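PDB 4H3T: CRISPR-associated protein, Cse1 family from Acidimicrobium ferrooxidans, which probably serves as the large subunit of a type I-E CRISPR Cascade complex, which in relatives recognises the PAM of target DNA and recruits the Cas3 nuclease. Local coordinates for residues A62-R66 and D233-E238; N129-A133 and W163-R167; F202-V206 and A343-V349; A410-L416 and L455-Y460; A422-Y427 and Q510-A516. The protein carries 1 engineered substitution. All blocks are in the same frame, centred on the assembly; numbering follows the deposited sequence.

Contact 1 of 5, residues A62-R66 and D233-E238; sequences ALAYR and DVPAWE
Arg-66 on helix 52-68 reaches Glu-238 in a two-pronged, side-on salt bridge, tying this helix of the N-terminal Cse1 domain to the loop that precedes strand 248-249. From its root the arginine runs close to that loop. Its CB lies 3.9 Å from OE2 of Glu-238, and its CG rests 3.6 Å from CD of Pro-235, with the CD of Arg-66 against the same proline atom. Bends at chi2 (-57°) and chi3 (-68°) then swing NE round to the carboxylate. NE donates to Glu-238 OE2 at 2.8 Å, within the guanidinium plane, whereas NH2 reaches OE1 by a more bent bond; the two flat groups are twisted 49° apart. Val-234 CG1 sits 3.6 Å above the guanidinium, over its centre. NH1 adds a weak bond to Glu-231 O. Tyr-94 OH is the second partner of Glu-238 OE2 and also bonds Trp-237 NE1. A methionine in place of Arg-66 would probably leave Glu-238 without its countercharge and the loop without its charged tie to the helix. About one turn earlier on the helix, Leu-63 crosses Trp-237 at about a right angle, its CD1 3.9 Å from CZ2 of the indole.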
# COMPACT_ATOMS: atom_id res chain seq x y z
N ALA A 62 -3.54 12.02 11.15
CA ALA A 62 -3.52 13.48 11.21
C ALA A 62 -4.33 13.94 12.41
O ALA A 62 -3.94 14.89 13.10
CB ALA A 62 -4.09 14.06 9.93
N LEU A 63 -5.48 13.31 12.63
CA LEU A 63 -6.34 13.66 13.79
C LEU A 63 -5.62 13.33 15.13
O LEU A 63 -5.66 14.15 16.06
CB LEU A 63 -7.55 12.79 13.59
CG LEU A 63 -8.94 13.08 14.10
CD1 LEU A 63 -9.19 14.59 14.45
CD2 LEU A 63 -9.90 12.57 13.04
N ALA A 64 -4.90 12.19 15.20
CA ALA A 64 -4.14 11.81 16.41
C ALA A 64 -3.09 12.85 16.77
O ALA A 64 -3.05 13.26 17.94
CB ALA A 64 -3.49 10.46 16.24
N TYR A 65 -2.27 13.33 15.79
CA TYR A 65 -1.26 14.36 16.09
C TYR A 65 -1.88 15.63 16.68
O TYR A 65 -1.29 16.30 17.56
CB TYR A 65 -0.47 14.72 14.83
CG TYR A 65 0.61 13.74 14.47
CD1 TYR A 65 1.77 13.64 15.24
CD2 TYR A 65 0.56 13.05 13.26
CE1 TYR A 65 2.84 12.84 14.83
CE2 TYR A 65 1.61 12.26 12.84
CZ TYR A 65 2.75 12.15 13.63
OH TYR A 65 3.76 11.29 13.20
N ARG A 66 -3.09 15.98 16.20
CA ARG A 66 -3.79 17.19 16.67
C ARG A 66 -4.43 16.96 18.01
O ARG A 66 -4.40 17.88 18.86
CB ARG A 66 -4.83 17.69 15.64
CG ARG A 66 -4.28 18.10 14.26
CD ARG A 66 -3.22 19.19 14.40
NE ARG A 66 -3.83 20.44 14.87
CZ ARG A 66 -3.18 21.48 15.39
NH1 ARG A 66 -1.86 21.42 15.59
NH2 ARG A 66 -3.83 22.58 15.71
N ASP A 233 1.60 22.49 12.05
CA ASP A 233 1.20 21.62 10.91
C ASP A 233 -0.25 21.18 11.12
O ASP A 233 -0.51 20.33 11.94
CB ASP A 233 2.16 20.43 10.81
CG ASP A 233 1.66 19.30 9.94
OD1 ASP A 233 1.05 19.58 8.87
OD2 ASP A 233 1.88 18.13 10.31
N VAL A 234 -1.20 21.81 10.42
CA VAL A 234 -2.60 21.55 10.68
C VAL A 234 -3.30 20.86 9.48
O VAL A 234 -2.98 21.07 8.32
CB VAL A 234 -3.36 22.84 11.17
CG1 VAL A 234 -2.66 23.46 12.38
CG2 VAL A 234 -3.53 23.87 10.07
N PRO A 235 -4.31 20.06 9.78
CA PRO A 235 -5.03 19.36 8.72
C PRO A 235 -6.02 20.27 7.98
O PRO A 235 -6.31 21.37 8.44
CB PRO A 235 -5.75 18.24 9.48
CG PRO A 235 -5.98 18.82 10.81
CD PRO A 235 -4.82 19.66 11.11
N ALA A 236 -6.57 19.76 6.89
CA ALA A 236 -7.44 20.49 5.99
C ALA A 236 -8.65 21.14 6.69
O ALA A 236 -9.00 22.27 6.33
CB ALA A 236 -7.89 19.61 4.85
N TRP A 237 -9.26 20.44 7.64
CA TRP A 237 -10.45 20.93 8.36
C TRP A 237 -10.12 22.01 9.37
O TRP A 237 -11.05 22.62 9.85
CB TRP A 237 -11.26 19.81 9.04
CG TRP A 237 -10.48 19.04 10.04
CD1 TRP A 237 -10.12 19.44 11.30
CD2 TRP A 237 -9.80 17.81 9.78
NE1 TRP A 237 -9.38 18.46 11.89
CE2 TRP A 237 -9.12 17.47 10.96
CE3 TRP A 237 -9.76 16.94 8.70
CZ2 TRP A 237 -8.36 16.31 11.06
CZ3 TRP A 237 -9.00 15.79 8.80
CH2 TRP A 237 -8.37 15.46 10.01
N GLU A 238 -8.84 22.30 9.68
CA GLU A 238 -8.45 23.43 10.51
C GLU A 238 -8.09 24.58 9.63
O GLU A 238 -7.95 25.66 10.12
CB GLU A 238 -7.28 23.10 11.46
CG GLU A 238 -7.67 22.08 12.51
CD GLU A 238 -6.63 21.94 13.59
OE1 GLU A 238 -5.95 22.94 13.91
OE2 GLU A 238 -6.49 20.82 14.12

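Contact 2 of 5, residues N129-A133 and W163-R167; sequences NSLVA and WLVER
The backbone of Val-132 and Ala-133 passes over one face of the Trp-163 indole, the main apolar element joining the loop after strand 126-127 to helix 157-170. The approach is a CH-pi contact: Val-132 CA stands 4.0 Å from the centroid of the five-membered ring of Trp-163, only 12° off the ring normal. Further along the same face, Ala-133 N sits 3.5 Å above the plane near the rim of the six-membered ring, and Ala-133 CB touches CZ3. Leu-131 runs alongside the tryptophan, pointing the other way, its CG 3.8 Å from Trp-163 CB, while Val-132 CG2 rests on the pyrrole side. With an alanine in place of Trp-163, the backbone of Val-132 and Ala-133 is likely to lose its platform and the loop to become freer to shift.

The hydrogen bonds gather at Arg-167. Its NH2 donates to Ser-130 O at 2.8 Å (156°), in the carbonyl plane and on a lone pair; NH1 adds a weak bond to the same oxygen and forms a salt bridge with Asp-175.

A water completes the polar group, donating to Leu-131 O at 2.6 Å and also to Glu-166 OE1, while accepting from Arg-167 NH2. Glu-166 OE2 turns instead to Thr-51.

Residues 138-150, soon afterwards, are not modelled, consistent with a mobile loop, as probably in relatives. The chemistry is consistent with a loop stem held both by an aromatic face and by backbone carbonyls bound to a charged donor and a water.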
# COMPACT_ATOMS: atom_id res chain seq x y z
N ASN A 129 -22.43 7.16 -7.91
CA ASN A 129 -21.66 5.94 -8.18
C ASN A 129 -20.26 6.30 -8.76
O ASN A 129 -19.32 5.55 -8.52
CB ASN A 129 -22.47 5.05 -9.14
CG ASN A 129 -21.81 3.75 -9.36
OD1 ASN A 129 -21.34 3.46 -10.47
ND2 ASN A 129 -21.76 2.94 -8.29
N SER A 130 -20.08 7.47 -9.41
CA SER A 130 -18.75 7.92 -9.91
C SER A 130 -17.71 8.13 -8.75
O SER A 130 -16.50 8.17 -8.99
CB SER A 130 -18.91 9.22 -10.70
OG SER A 130 -19.26 10.26 -9.81
N LEU A 131 -18.18 8.30 -7.49
CA LEU A 131 -17.27 8.45 -6.33
C LEU A 131 -16.76 7.07 -5.86
O LEU A 131 -15.77 6.97 -5.17
CB LEU A 131 -18.10 9.14 -5.21
CG LEU A 131 -17.47 9.83 -4.07
CD1 LEU A 131 -16.41 10.84 -4.46
CD2 LEU A 131 -18.56 10.45 -3.24
N VAL A 132 -17.41 6.00 -6.29
CA VAL A 132 -17.01 4.65 -5.86
C VAL A 132 -15.89 4.14 -6.74
O VAL A 132 -16.03 4.20 -7.94
CB VAL A 132 -18.21 3.70 -5.93
CG1 VAL A 132 -17.81 2.24 -5.64
CG2 VAL A 132 -19.35 4.18 -4.99
N ALA A 133 -14.80 3.58 -6.16
CA ALA A 133 -13.76 2.92 -6.94
C ALA A 133 -14.17 1.46 -7.09
O ALA A 133 -14.59 0.83 -6.08
CB ALA A 133 -12.42 2.99 -6.22
N TRP A 163 -15.72 7.23 0.62
CA TRP A 163 -15.23 7.42 -0.72
C TRP A 163 -14.70 8.82 -1.00
O TRP A 163 -13.81 8.98 -1.87
CB TRP A 163 -16.24 7.05 -1.75
CG TRP A 163 -16.48 5.58 -1.80
CD1 TRP A 163 -17.65 4.93 -1.52
CD2 TRP A 163 -15.56 4.58 -2.22
NE1 TRP A 163 -17.50 3.58 -1.74
CE2 TRP A 163 -16.20 3.33 -2.06
CE3 TRP A 163 -14.19 4.59 -2.55
CZ2 TRP A 163 -15.58 2.12 -2.39
CZ3 TRP A 163 -13.58 3.40 -2.86
CH2 TRP A 163 -14.26 2.18 -2.73
N LEU A 164 -15.21 9.81 -0.28
CA LEU A 164 -14.75 11.18 -0.37
C LEU A 164 -13.29 11.30 0.09
O LEU A 164 -12.48 11.88 -0.59
CB LEU A 164 -15.67 12.06 0.46
CG LEU A 164 -15.34 13.50 0.65
CD1 LEU A 164 -15.31 14.23 -0.69
CD2 LEU A 164 -16.37 14.14 1.57
N VAL A 165 -12.96 10.65 1.23
CA VAL A 165 -11.64 10.60 1.79
C VAL A 165 -10.73 9.86 0.83
O VAL A 165 -9.65 10.34 0.51
CB VAL A 165 -11.65 9.96 3.19
CG1 VAL A 165 -10.19 9.80 3.70
CG2 VAL A 165 -12.44 10.83 4.17
N GLU A 166 -11.22 8.79 0.25
CA GLU A 166 -10.42 8.03 -0.69
C GLU A 166 -10.17 8.79 -1.97
O GLU A 166 -9.06 8.70 -2.51
CB GLU A 166 -11.12 6.67 -0.98
CG GLU A 166 -10.32 5.66 -1.82
CD GLU A 166 -10.50 5.69 -3.33
OE1 GLU A 166 -11.11 6.66 -3.82
OE2 GLU A 166 -9.97 4.79 -4.02
N ARG A 167 -11.17 9.52 -2.50
CA ARG A 167 -11.02 10.13 -3.81
C ARG A 167 -10.01 11.27 -3.82
O ARG A 167 -9.37 11.49 -4.83
CB ARG A 167 -12.38 10.59 -4.35
CG ARG A 167 -12.34 11.01 -5.79
CD ARG A 167 -11.73 10.00 -6.73
NE ARG A 167 -12.30 10.19 -8.06
CZ ARG A 167 -13.39 9.60 -8.51
NH1 ARG A 167 -13.88 9.93 -9.70
NH2 ARG A 167 -14.03 8.71 -7.76
O HOH W 1 -13.19 7.01 -5.58

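Contact 3 of 5, residues F202-V206 and A343-V349; sequences FVAPV and AGVLSFV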
# COMPACT_ATOMS: atom_id res chain seq x y z
N PHE A 202 2.81 2.83 -0.87
CA PHE A 202 2.47 2.99 0.57
C PHE A 202 2.87 1.77 1.37
O PHE A 202 2.67 0.65 0.92
CB PHE A 202 1.01 3.25 0.69
CG PHE A 202 0.45 3.26 2.10
CD1 PHE A 202 0.40 4.43 2.85
CD2 PHE A 202 0.04 2.08 2.71
CE1 PHE A 202 -0.07 4.41 4.17
CE2 PHE A 202 -0.47 2.07 3.98
CZ PHE A 202 -0.51 3.23 4.71
N VAL A 203 3.49 1.98 2.52
CA VAL A 203 3.85 0.94 3.46
C VAL A 203 3.60 1.47 4.86
O VAL A 203 4.01 2.58 5.17
CB VAL A 203 5.28 0.36 3.29
CG1 VAL A 203 6.37 1.44 3.44
CG2 VAL A 203 5.52 -0.77 4.31
N ALA A 204 2.96 0.69 5.71
CA ALA A 204 2.70 1.10 7.09
C ALA A 204 2.61 -0.14 7.98
O ALA A 204 2.08 -1.19 7.59
CB ALA A 204 1.43 1.92 7.20
N PRO A 205 3.17 -0.06 9.19
CA PRO A 205 3.06 -1.18 10.10
C PRO A 205 1.68 -1.24 10.76
O PRO A 205 1.03 -0.22 11.04
CB PRO A 205 4.15 -0.89 11.15
CG PRO A 205 4.11 0.62 11.23
CD PRO A 205 3.94 1.06 9.81
N VAL A 206 1.26 -2.45 11.04
CA VAL A 206 -0.01 -2.71 11.71
C VAL A 206 0.28 -3.61 12.90
O VAL A 206 1.00 -4.62 12.76
CB VAL A 206 -1.01 -3.32 10.70
CG1 VAL A 206 -2.31 -3.71 11.40
CG2 VAL A 206 -1.28 -2.34 9.56
N ALA A 343 11.05 3.51 3.82
CA ALA A 343 9.99 4.35 4.39
C ALA A 343 10.38 4.77 5.79
O ALA A 343 10.87 3.96 6.57
CB ALA A 343 8.68 3.61 4.42
N GLY A 344 10.21 6.06 6.11
CA GLY A 344 10.65 6.57 7.41
C GLY A 344 9.98 5.86 8.58
O GLY A 344 10.56 5.71 9.64
N VAL A 345 8.77 5.35 8.36
CA VAL A 345 8.02 4.61 9.41
C VAL A 345 8.75 3.31 9.78
O VAL A 345 8.75 2.90 10.95
CB VAL A 345 6.53 4.37 9.04
CG1 VAL A 345 6.33 3.30 7.98
CG2 VAL A 345 5.75 4.03 10.29
N LEU A 346 9.42 2.69 8.78
CA LEU A 346 10.16 1.47 9.07
C LEU A 346 11.43 1.77 9.88
O LEU A 346 11.80 0.97 10.75
CB LEU A 346 10.46 0.75 7.75
CG LEU A 346 9.20 0.25 6.97
CD1 LEU A 346 9.65 -0.55 5.74
CD2 LEU A 346 8.30 -0.56 7.83
N SER A 347 12.11 2.88 9.59
CA SER A 347 13.28 3.34 10.36
C SER A 347 12.84 3.67 11.77
O SER A 347 13.52 3.35 12.70
CB SER A 347 13.88 4.58 9.73
OG SER A 347 14.32 4.38 8.40
N PHE A 348 11.62 4.25 11.94
CA PHE A 348 11.15 4.48 13.29
C PHE A 348 10.93 3.15 14.05
O PHE A 348 11.44 2.96 15.15
CB PHE A 348 9.85 5.29 13.27
CG PHE A 348 9.26 5.45 14.64
CD1 PHE A 348 9.98 6.05 15.66
CD2 PHE A 348 7.98 4.99 14.92
CE1 PHE A 348 9.43 6.23 16.92
CE2 PHE A 348 7.44 5.10 16.20
CZ PHE A 348 8.17 5.74 17.19
N VAL A 349 10.16 2.22 13.43
CA VAL A 349 9.80 0.93 14.05
C VAL A 349 11.08 0.08 14.38
O VAL A 349 11.09 -0.71 15.32
CB VAL A 349 8.78 0.12 13.17
CG1 VAL A 349 8.57 -1.31 13.71
CG2 VAL A 349 7.45 0.83 13.15
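Val-203 presses its CG1 against Ala-343 CB at 3.3 Å, closer than two methyl carbons normally pack. The methyl is placed there by a chi1 of 59°, which sets CG1 between the backbone N and the carbonyl carbon and leaves CG2 to approach Leu-346 CD1 more loosely, at 4.4 Å. Ala-343 is the N-cap residue of helix 344-350, and the valine therefore meets the very start of that helix. Two residues along each segment, Pro-205 and Val-345 reach toward each other tip to tip, Pro-205 CD lying 3.5 Å from Val-345 CG2. The other methyl of Val-345, CG1, turns to the backbone instead and rests 3.7 Å from Val-203 O. Val-349 then lies alongside the proline, antiparallel to it, its CG2 3.9 Å from CG of Pro-205. The intervening Ala-204 points away from the helix and packs on Leu-57 of helix 52-68, so the strand has helical neighbours on both faces. Strand and helix run in roughly the same direction, 27° apart and 8.3 Å between axes at closest approach. This is the near-aligned apolar packing of a helix on a beta-sheet, here on the outermost strand 202-206 of a three-stranded antiparallel sheet.

Contact 4 of 5, residues A410-L416 and L455-Y460; sequences AHAAQAL and LAEEIY. Engineered in segment 455-460: Ile-459 (natural residue Leu).
Ala-413 and Ala-456 bring the two helices together most closely, their CA atoms only 4.5 Å apart and their CB atoms 3.8 Å apart. With nothing larger than a methyl at this point, the axes approach to 8.7 Å. The same Ala-413 CB also meets CG2 of Ile-459 at 3.7 Å. Ile-459, an engineered substitution for the natural leucine, has CG1 anti to the backbone N (chi1 -162°), an arrangement that keeps CG2 against the alanine and sends CD1 on toward Leu-416. There the two chains cross, Leu-416 CD1 lying 3.9 Å from Ile-459 CD1. Leu-455 closes the same end, its CD2 resting 3.6 Å from Leu-416 O and also touching CB of Leu-416. On this inner side Leu-416 packs on Ala-499 of helix 481-504 and Phe-521 of helix 511-532, and Ile-459 on Leu-498.

Helices 397-415 and 445-473 are two members of the C-terminal four-helix bundle characteristic of Cse1, completed by 481-504 and 511-532; the pair runs largely antiparallel, with 142° between the segment directions.

The Ala-410 end is the less enclosed side and has fewer partners. Ala-410 is partly exposed, yet Tyr-460 OH still comes within 3.0 Å of its CA, and CE2 of the same ring lies 4.0 Å from Ala-413 CB. Arg-328, reaching in from a loop, makes a cation-pi contact with the Tyr-460 ring and a salt bridge with the partly exposed Glu-457.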
# COMPACT_ATOMS: atom_id res chain seq x y z
N ALA A 410 13.74 -17.90 -6.17
CA ALA A 410 13.84 -17.42 -7.55
C ALA A 410 14.79 -18.33 -8.40
O ALA A 410 14.43 -18.68 -9.52
CB ALA A 410 14.30 -15.97 -7.60
N HIS A 411 15.87 -18.84 -7.83
CA HIS A 411 16.75 -19.74 -8.54
C HIS A 411 16.08 -21.09 -8.72
O HIS A 411 16.25 -21.67 -9.77
CB HIS A 411 18.12 -19.94 -7.85
CG HIS A 411 19.02 -18.75 -7.94
ND1 HIS A 411 19.88 -18.44 -6.92
CD2 HIS A 411 19.19 -17.86 -8.93
CE1 HIS A 411 20.49 -17.33 -7.30
NE2 HIS A 411 20.11 -16.95 -8.49
N ALA A 412 15.30 -21.58 -7.75
CA ALA A 412 14.57 -22.85 -7.94
C ALA A 412 13.52 -22.70 -9.04
O ALA A 412 13.29 -23.63 -9.84
CB ALA A 412 13.93 -23.32 -6.64
N ALA A 413 12.85 -21.55 -9.08
CA ALA A 413 11.82 -21.31 -10.13
C ALA A 413 12.46 -21.29 -11.53
O ALA A 413 11.92 -21.83 -12.46
CB ALA A 413 11.11 -19.98 -9.87
N GLN A 414 13.63 -20.70 -11.64
CA GLN A 414 14.39 -20.62 -12.89
C GLN A 414 14.87 -22.02 -13.27
O GLN A 414 14.69 -22.42 -14.41
CB GLN A 414 15.54 -19.67 -12.72
CG GLN A 414 16.29 -19.37 -14.05
CD GLN A 414 17.51 -18.48 -13.88
OE1 GLN A 414 17.72 -17.84 -12.84
NE2 GLN A 414 18.37 -18.48 -14.89
N ALA A 415 15.41 -22.79 -12.31
CA ALA A 415 15.83 -24.17 -12.58
C ALA A 415 14.69 -25.04 -13.14
O ALA A 415 14.90 -25.89 -14.01
CB ALA A 415 16.39 -24.80 -11.33
N LEU A 416 13.51 -24.87 -12.60
CA LEU A 416 12.33 -25.58 -13.10
C LEU A 416 11.99 -25.28 -14.55
O LEU A 416 11.28 -26.07 -15.16
CB LEU A 416 11.13 -25.28 -12.23
CG LEU A 416 11.04 -26.12 -10.92
CD1 LEU A 416 9.96 -25.59 -10.03
CD2 LEU A 416 10.75 -27.61 -11.25
N LEU A 455 5.30 -22.28 -14.79
CA LEU A 455 5.80 -23.20 -13.76
C LEU A 455 6.50 -22.44 -12.62
O LEU A 455 6.38 -22.84 -11.47
CB LEU A 455 6.69 -24.31 -14.36
CG LEU A 455 7.01 -25.54 -13.43
CD1 LEU A 455 5.72 -26.25 -12.93
CD2 LEU A 455 7.81 -26.50 -14.15
N ALA A 456 7.21 -21.34 -12.92
CA ALA A 456 7.76 -20.44 -11.88
C ALA A 456 6.63 -19.87 -11.02
O ALA A 456 6.71 -19.88 -9.79
CB ALA A 456 8.52 -19.29 -12.56
N GLU A 457 5.55 -19.37 -11.65
CA GLU A 457 4.44 -18.85 -10.84
C GLU A 457 3.83 -19.94 -9.97
O GLU A 457 3.43 -19.69 -8.83
CB GLU A 457 3.35 -18.16 -11.69
CG GLU A 457 3.81 -16.86 -12.32
CD GLU A 457 4.30 -15.82 -11.32
OE1 GLU A 457 3.81 -15.77 -10.16
OE2 GLU A 457 5.23 -15.08 -11.69
N GLU A 458 3.74 -21.15 -10.46
CA GLU A 458 3.21 -22.23 -9.64
C GLU A 458 4.10 -22.51 -8.38
O GLU A 458 3.57 -22.66 -7.29
CB GLU A 458 3.05 -23.52 -10.47
CG GLU A 458 2.30 -24.57 -9.68
CD GLU A 458 1.70 -25.66 -10.55
OE1 GLU A 458 2.00 -25.73 -11.78
OE2 GLU A 458 1.00 -26.52 -9.97
N ILE A 459 5.42 -22.59 -8.51
CA ILE A 459 6.25 -22.79 -7.33
C ILE A 459 6.14 -21.56 -6.37
O ILE A 459 6.06 -21.75 -5.17
CB ILE A 459 7.72 -23.15 -7.65
CG1 ILE A 459 8.35 -23.77 -6.38
CG2 ILE A 459 8.55 -21.97 -8.18
CD1 ILE A 459 9.74 -24.20 -6.42
N TYR A 460 6.05 -20.33 -6.87
CA TYR A 460 5.87 -19.20 -5.95
C TYR A 460 4.56 -19.33 -5.15
O TYR A 460 4.56 -19.04 -3.95
CB TYR A 460 5.92 -17.85 -6.72
CG TYR A 460 7.32 -17.49 -7.11
CD1 TYR A 460 8.30 -17.30 -6.15
CD2 TYR A 460 7.65 -17.19 -8.44
CE1 TYR A 460 9.55 -16.79 -6.47
CE2 TYR A 460 8.95 -16.79 -8.78
CZ TYR A 460 9.90 -16.62 -7.78
OH TYR A 460 11.13 -16.09 -7.92

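Contact 5 of 5, residues A422-Y427 and Q510-A516; sequences ARYLSY and QAFAGVA
Gln-510, N-cap residue of helix 511-532, the last helix of the C-terminal bundle, points its amide at the 422-425 turn leading into strand 426-427, and its NE2 holds two backbone carbonyls at once. Toward Leu-425 O the NE2 bond is 2.9 Å long and almost linear at 176°, arriving on a lone pair in the carbonyl plane; toward Ala-422 O it is 2.8 Å and more bent, at 144°. Both acceptors lie near the amide plane. With CG beside the backbone N (chi1 -62°) and a bend at chi2, the glutamine folds over this turn. Two residues on, Phe-512 presents its edge to the chain: Ser-426 O lies in the ring plane, 3.7 Å from CE1, and the same CE1 abuts CB of Tyr-427. The Tyr-427 ring leads away, its OH bonded to Glu-434 and Arg-437. Ala-513 CB lies over one face of the Phe-512 ring and is met by Leu-425 CB at 3.7 Å. Ala-422 O also accepts from Leu-425 N within the turn. With NE2 giving to two carbonyls and OE1 receiving from a water that also donates to Leu-425 O, the chemistry fits an amide held in one of its two flipped orientations.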
# COMPACT_ATOMS: atom_id res chain seq x y z
N ALA A 422 10.59 -29.01 -21.46
CA ALA A 422 10.87 -30.34 -21.99
C ALA A 422 9.87 -30.77 -23.06
O ALA A 422 10.27 -31.38 -24.05
CB ALA A 422 10.88 -31.38 -20.86
N ARG A 423 8.61 -30.46 -22.89
CA ARG A 423 7.61 -30.84 -23.91
C ARG A 423 7.85 -30.15 -25.30
O ARG A 423 7.31 -30.61 -26.29
CB ARG A 423 6.19 -30.60 -23.40
CG ARG A 423 5.59 -29.24 -23.47
CD ARG A 423 4.39 -29.13 -22.46
NE ARG A 423 4.96 -28.70 -21.19
CZ ARG A 423 4.48 -27.79 -20.35
NH1 ARG A 423 5.18 -27.44 -19.29
NH2 ARG A 423 3.29 -27.22 -20.57
N TYR A 424 8.67 -29.12 -25.38
CA TYR A 424 8.93 -28.37 -26.61
C TYR A 424 10.34 -28.58 -27.09
O TYR A 424 10.74 -27.99 -28.07
CB TYR A 424 8.71 -26.84 -26.37
CG TYR A 424 7.34 -26.52 -25.81
CD1 TYR A 424 6.19 -26.89 -26.48
CD2 TYR A 424 7.21 -25.96 -24.55
CE1 TYR A 424 4.93 -26.73 -25.91
CE2 TYR A 424 5.96 -25.76 -23.98
CZ TYR A 424 4.82 -26.10 -24.70
OH TYR A 424 3.59 -25.91 -24.14
N LEU A 425 11.13 -29.35 -26.37
CA LEU A 425 12.51 -29.54 -26.77
C LEU A 425 12.66 -30.45 -27.99
O LEU A 425 11.88 -31.40 -28.17
CB LEU A 425 13.26 -30.17 -25.60
CG LEU A 425 14.71 -29.87 -25.47
CD1 LEU A 425 14.91 -28.48 -24.96
CD2 LEU A 425 15.39 -30.88 -24.50
N SER A 426 13.63 -30.07 -28.84
CA SER A 426 14.10 -30.80 -30.04
C SER A 426 15.40 -31.47 -29.73
O SER A 426 16.09 -31.05 -28.81
CB SER A 426 14.37 -29.81 -31.21
OG SER A 426 13.10 -29.51 -31.75
N TYR A 427 15.76 -32.49 -30.54
CA TYR A 427 17.07 -33.11 -30.58
C TYR A 427 17.56 -32.79 -32.01
O TYR A 427 17.13 -33.43 -32.96
CB TYR A 427 17.07 -34.60 -30.27
CG TYR A 427 18.48 -35.13 -30.21
CD1 TYR A 427 19.27 -34.91 -29.08
CD2 TYR A 427 19.02 -35.84 -31.26
CE1 TYR A 427 20.55 -35.42 -29.00
CE2 TYR A 427 20.32 -36.33 -31.21
CZ TYR A 427 21.08 -36.13 -30.07
OH TYR A 427 22.35 -36.62 -30.01
N GLN A 510 9.16 -37.40 -26.10
CA GLN A 510 9.83 -36.34 -25.34
C GLN A 510 10.54 -36.93 -24.13
O GLN A 510 11.10 -36.16 -23.35
CB GLN A 510 8.87 -35.24 -24.93
CG GLN A 510 8.22 -34.49 -26.11
CD GLN A 510 9.25 -33.81 -27.00
OE1 GLN A 510 9.31 -34.04 -28.22
NE2 GLN A 510 10.05 -32.91 -26.44
N ALA A 511 10.74 -38.28 -24.07
CA ALA A 511 11.47 -38.91 -22.95
C ALA A 511 12.90 -38.33 -22.83
O ALA A 511 13.36 -38.01 -21.75
CB ALA A 511 11.54 -40.43 -23.15
N PHE A 512 13.57 -38.15 -23.96
CA PHE A 512 14.94 -37.64 -24.01
C PHE A 512 15.01 -36.23 -23.40
O PHE A 512 15.99 -35.88 -22.75
CB PHE A 512 15.43 -37.63 -25.50
CG PHE A 512 14.95 -36.42 -26.30
CD1 PHE A 512 15.76 -35.30 -26.45
CD2 PHE A 512 13.64 -36.34 -26.74
CE1 PHE A 512 15.28 -34.15 -27.06
CE2 PHE A 512 13.18 -35.22 -27.42
CZ PHE A 512 14.00 -34.14 -27.58
N ALA A 513 13.92 -35.44 -23.59
CA ALA A 513 13.81 -34.06 -23.14
C ALA A 513 13.60 -34.02 -21.65
O ALA A 513 14.13 -33.13 -20.98
CB ALA A 513 12.67 -33.37 -23.89
N GLY A 514 12.91 -35.02 -21.11
CA GLY A 514 12.78 -35.17 -19.67
C GLY A 514 14.10 -35.49 -19.00
O GLY A 514 14.41 -34.97 -17.93
N VAL A 515 14.91 -36.33 -19.64
CA VAL A 515 16.24 -36.70 -19.11
C VAL A 515 17.14 -35.44 -19.11
O VAL A 515 17.67 -35.06 -18.07
CB VAL A 515 16.88 -37.87 -19.90
CG1 VAL A 515 18.35 -38.10 -19.49
CG2 VAL A 515 16.07 -39.17 -19.73
N ALA A 516 17.22 -34.73 -20.24
CA ALA A 516 18.05 -33.52 -20.34
C ALA A 516 17.54 -32.42 -19.38
O ALA A 516 18.32 -31.79 -18.70
CB ALA A 516 18.07 -32.99 -21.76
O HOH W 2 9.87 -32.03 -30.08

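How the contacts relate
Contacts 1, 2 and 3 belong to the larger globular part of the chain, contacts 4 and 5 to the C-terminal helical bundle. Contact 3 lies nearest the chain's centre, about 11 Å from it, and is wholly apolar; contact 4, also buried, relies on apolar packing too. Contacts 2 and 5 are only partly buried, and both add a side-chain donor gripping backbone carbonyls and a bridging water. Contact 1 is buried yet centres on a salt bridge. Helix 52-68 carries one segment of contact 1 and also packs beside contacts 2 and 3. Helix 511-532 starts in contact 5 and flanks contact 4, whose centre is about 19 Å away.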